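PDB 2PC6: probable acetolactate synthase isozyme III (Small subunit) from Nitrosomonas europaea ATCC 19718, which belongs to the small-subunit family of acetolactate synthase and pairs an N-terminal ACT domain with a second, similarly built C-terminal domain. Local coordinates for residues N31-S36 against T49-G54. Numbering follows the deposited sequence.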
loop_
_atom_site.group_PDB
_atom_site.type_symbol
_atom_site.label_atom_id
_atom_site.label_comp_id
_atom_site.label_asym_id
_atom_site.label_seq_id
_atom_site.Cartn_x
_atom_site.Cartn_y
_atom_site.Cartn_z
ATOM N N ASN A 31 -9.032 -3.507 15.519
ATOM C CA ASN A 31 -8.055 -2.552 15.051
ATOM C C ASN A 31 -7.608 -2.960 13.659
ATOM O O ASN A 31 -7.404 -4.133 13.369
ATOM C CB ASN A 31 -6.888 -2.404 16.090
ATOM C CG ASN A 31 -5.498 -2.296 15.448
ATOM O OD1 ASN A 31 -5.052 -3.210 14.751
ATOM N ND2 ASN A 31 -4.773 -1.193 15.730
ATOM N N ILE A 32 -7.499 -1.975 12.792
ATOM C CA ILE A 32 -6.813 -2.140 11.537
ATOM C C ILE A 32 -5.668 -1.152 11.581
ATOM O O ILE A 32 -5.870 0.057 11.582
ATOM C CB ILE A 32 -7.728 -1.831 10.311
ATOM C CG1 ILE A 32 -8.802 -2.902 10.188
ATOM C CG2 ILE A 32 -6.895 -1.797 9.028
ATOM C CD1 ILE A 32 -9.688 -2.779 8.978
ATOM N N GLU A 33 -4.452 -1.639 11.649
ATOM C CA GLU A 33 -3.384 -0.675 11.735
ATOM C C GLU A 33 -3.178 -0.086 10.353
ATOM O O GLU A 33 -3.111 1.135 10.188
ATOM C CB GLU A 33 -2.107 -1.284 12.267
ATOM C CG GLU A 33 -1.256 -0.223 12.895
ATOM C CD GLU A 33 0.141 -0.690 13.187
ATOM O OE1 GLU A 33 0.468 -1.869 12.904
ATOM O OE2 GLU A 33 0.932 0.131 13.704
ATOM N N SER A 34 -3.112 -0.979 9.366
ATOM C CA SER A 34 -2.807 -0.611 7.993
ATOM C C SER A 34 -3.383 -1.668 7.025
ATOM O O SER A 34 -3.582 -2.821 7.393
ATOM C CB SER A 34 -1.293 -0.479 7.815
ATOM O OG SER A 34 -0.716 -1.734 7.516
ATOM N N LEU A 35 -3.601 -1.288 5.781
ATOM C CA LEU A 35 -4.236 -2.184 4.862
ATOM C C LEU A 35 -3.764 -1.922 3.424
ATOM O O LEU A 35 -3.904 -0.816 2.939
ATOM C CB LEU A 35 -5.764 -2.010 4.950
ATOM C CG LEU A 35 -6.585 -2.957 4.077
ATOM C CD1 LEU A 35 -7.877 -3.366 4.751
ATOM C CD2 LEU A 35 -6.879 -2.318 2.709
ATOM N N SER A 36 -3.285 -2.970 2.753
ATOM C CA SER A 36 -2.971 -2.973 1.334
ATOM C C SER A 36 -3.821 -3.964 0.575
ATOM O O SER A 36 -3.932 -5.113 0.979
ATOM C CB SER A 36 -1.548 -3.458 1.142
ATOM O OG SER A 36 -0.762 -2.415 0.673
ATOM N N THR A 49 -3.230 -7.418 2.249
ATOM C CA THR A 49 -2.393 -7.553 3.399
ATOM C C THR A 49 -2.905 -6.571 4.432
ATOM O O THR A 49 -2.897 -5.366 4.214
ATOM C CB THR A 49 -0.920 -7.252 3.072
ATOM O OG1 THR A 49 -0.513 -8.055 1.955
ATOM C CG2 THR A 49 -0.080 -7.571 4.249
ATOM N N LEU A 50 -3.312 -7.111 5.560
ATOM C CA LEU A 50 -3.849 -6.337 6.606
ATOM C C LEU A 50 -3.048 -6.546 7.914
ATOM O O LEU A 50 -2.680 -7.682 8.264
ATOM C CB LEU A 50 -5.268 -6.830 6.784
ATOM C CG LEU A 50 -6.183 -6.131 7.742
ATOM C CD1 LEU A 50 -7.542 -6.607 7.351
ATOM C CD2 LEU A 50 -5.845 -6.553 9.179
ATOM N N VAL A 51 -2.774 -5.464 8.632
ATOM C CA VAL A 51 -2.083 -5.574 9.901
ATOM C C VAL A 51 -3.063 -5.238 11.001
ATOM O O VAL A 51 -3.717 -4.201 10.955
ATOM C CB VAL A 51 -0.893 -4.596 10.009
ATOM C CG1 VAL A 51 -0.323 -4.609 11.414
ATOM C CG2 VAL A 51 0.157 -4.921 8.980
ATOM N N THR A 52 -3.137 -6.118 11.996
ATOM C CA THR A 52 -3.960 -5.881 13.173
ATOM C C THR A 52 -3.199 -6.134 14.498
ATOM O O THR A 52 -2.174 -6.847 14.541
ATOM C CB THR A 52 -5.310 -6.642 13.090
ATOM O OG1 THR A 52 -6.174 -6.186 14.146
ATOM C CG2 THR A 52 -5.134 -8.191 13.150
ATOM N N ASN A 53 -3.670 -5.494 15.564
ATOM C CA ASN A 53 -2.983 -5.533 16.845
ATOM C C ASN A 53 -3.884 -6.119 17.905
ATOM O O ASN A 53 -4.917 -5.524 18.251
ATOM C CB ASN A 53 -2.541 -4.128 17.293
ATOM C CG ASN A 53 -1.422 -3.543 16.431
ATOM O OD1 ASN A 53 -0.398 -4.165 16.203
ATOM N ND2 ASN A 53 -1.625 -2.321 15.962
ATOM N N GLY A 54 -3.506 -7.282 18.430
ATOM C CA GLY A 54 -4.274 -7.861 19.531
ATOM C C GLY A 54 -3.729 -9.119 20.161
ATOM O O GLY A 54 -2.744 -9.677 19.693
#
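Ser36 and Thr49 exchange two backbone hydrogen bonds, Ser36 N to Thr49 O at 2.8 Å and Thr49 N to Ser36 O at 2.7 Å, as a hydrogen-bonded pair of the antiparallel hairpin formed by strands 34-39 and 45-54. The N-to-C directions of strands 34-36 and 49-54 are 171° apart, close to exactly antiparallel. This hairpin belongs to an ACT domain, a βαββαβ ferredoxin-like fold with strand order 2-3-1-4, and it illustrates how side-chain bonds extend a backbone-paired hairpin. Leu35 and Leu50 form the next, non-hydrogen-bonded pair, and beyond it Val51 N reaches Ser34 O almost straight (173°), while Val51 O receives Glu33 N.

Before Glu33, side chains take over. Thr52 OG1, anti to its backbone N (chi1 -170°), donates to Asn31 O at a short 2.5 Å. In return Asn31 OD1 accepts Asn53 N at 2.8 Å, a bent bond whose donor stands above the amide carbonyl plane. Thus Asn31 is gripped through both its main-chain and its side-chain oxygen.

The leucines touch through their CD1 methyls, 4.2 Å apart, on the face covered by helix 17-28, where Leu35 meets Leu18 and Leu50 meets Phe25. Leu35 and Ser36 also pair with a strand of the second subunit, so the sheet continues across the interface. On the other face Ser34 OG lies 3.6 Å from Val51 CG2. Glu33 runs beside Val51, pointing the same way, and its carboxylate oxygen OE1, salt-bridged to Arg4, comes within 3.2 Å of Val51 CG1.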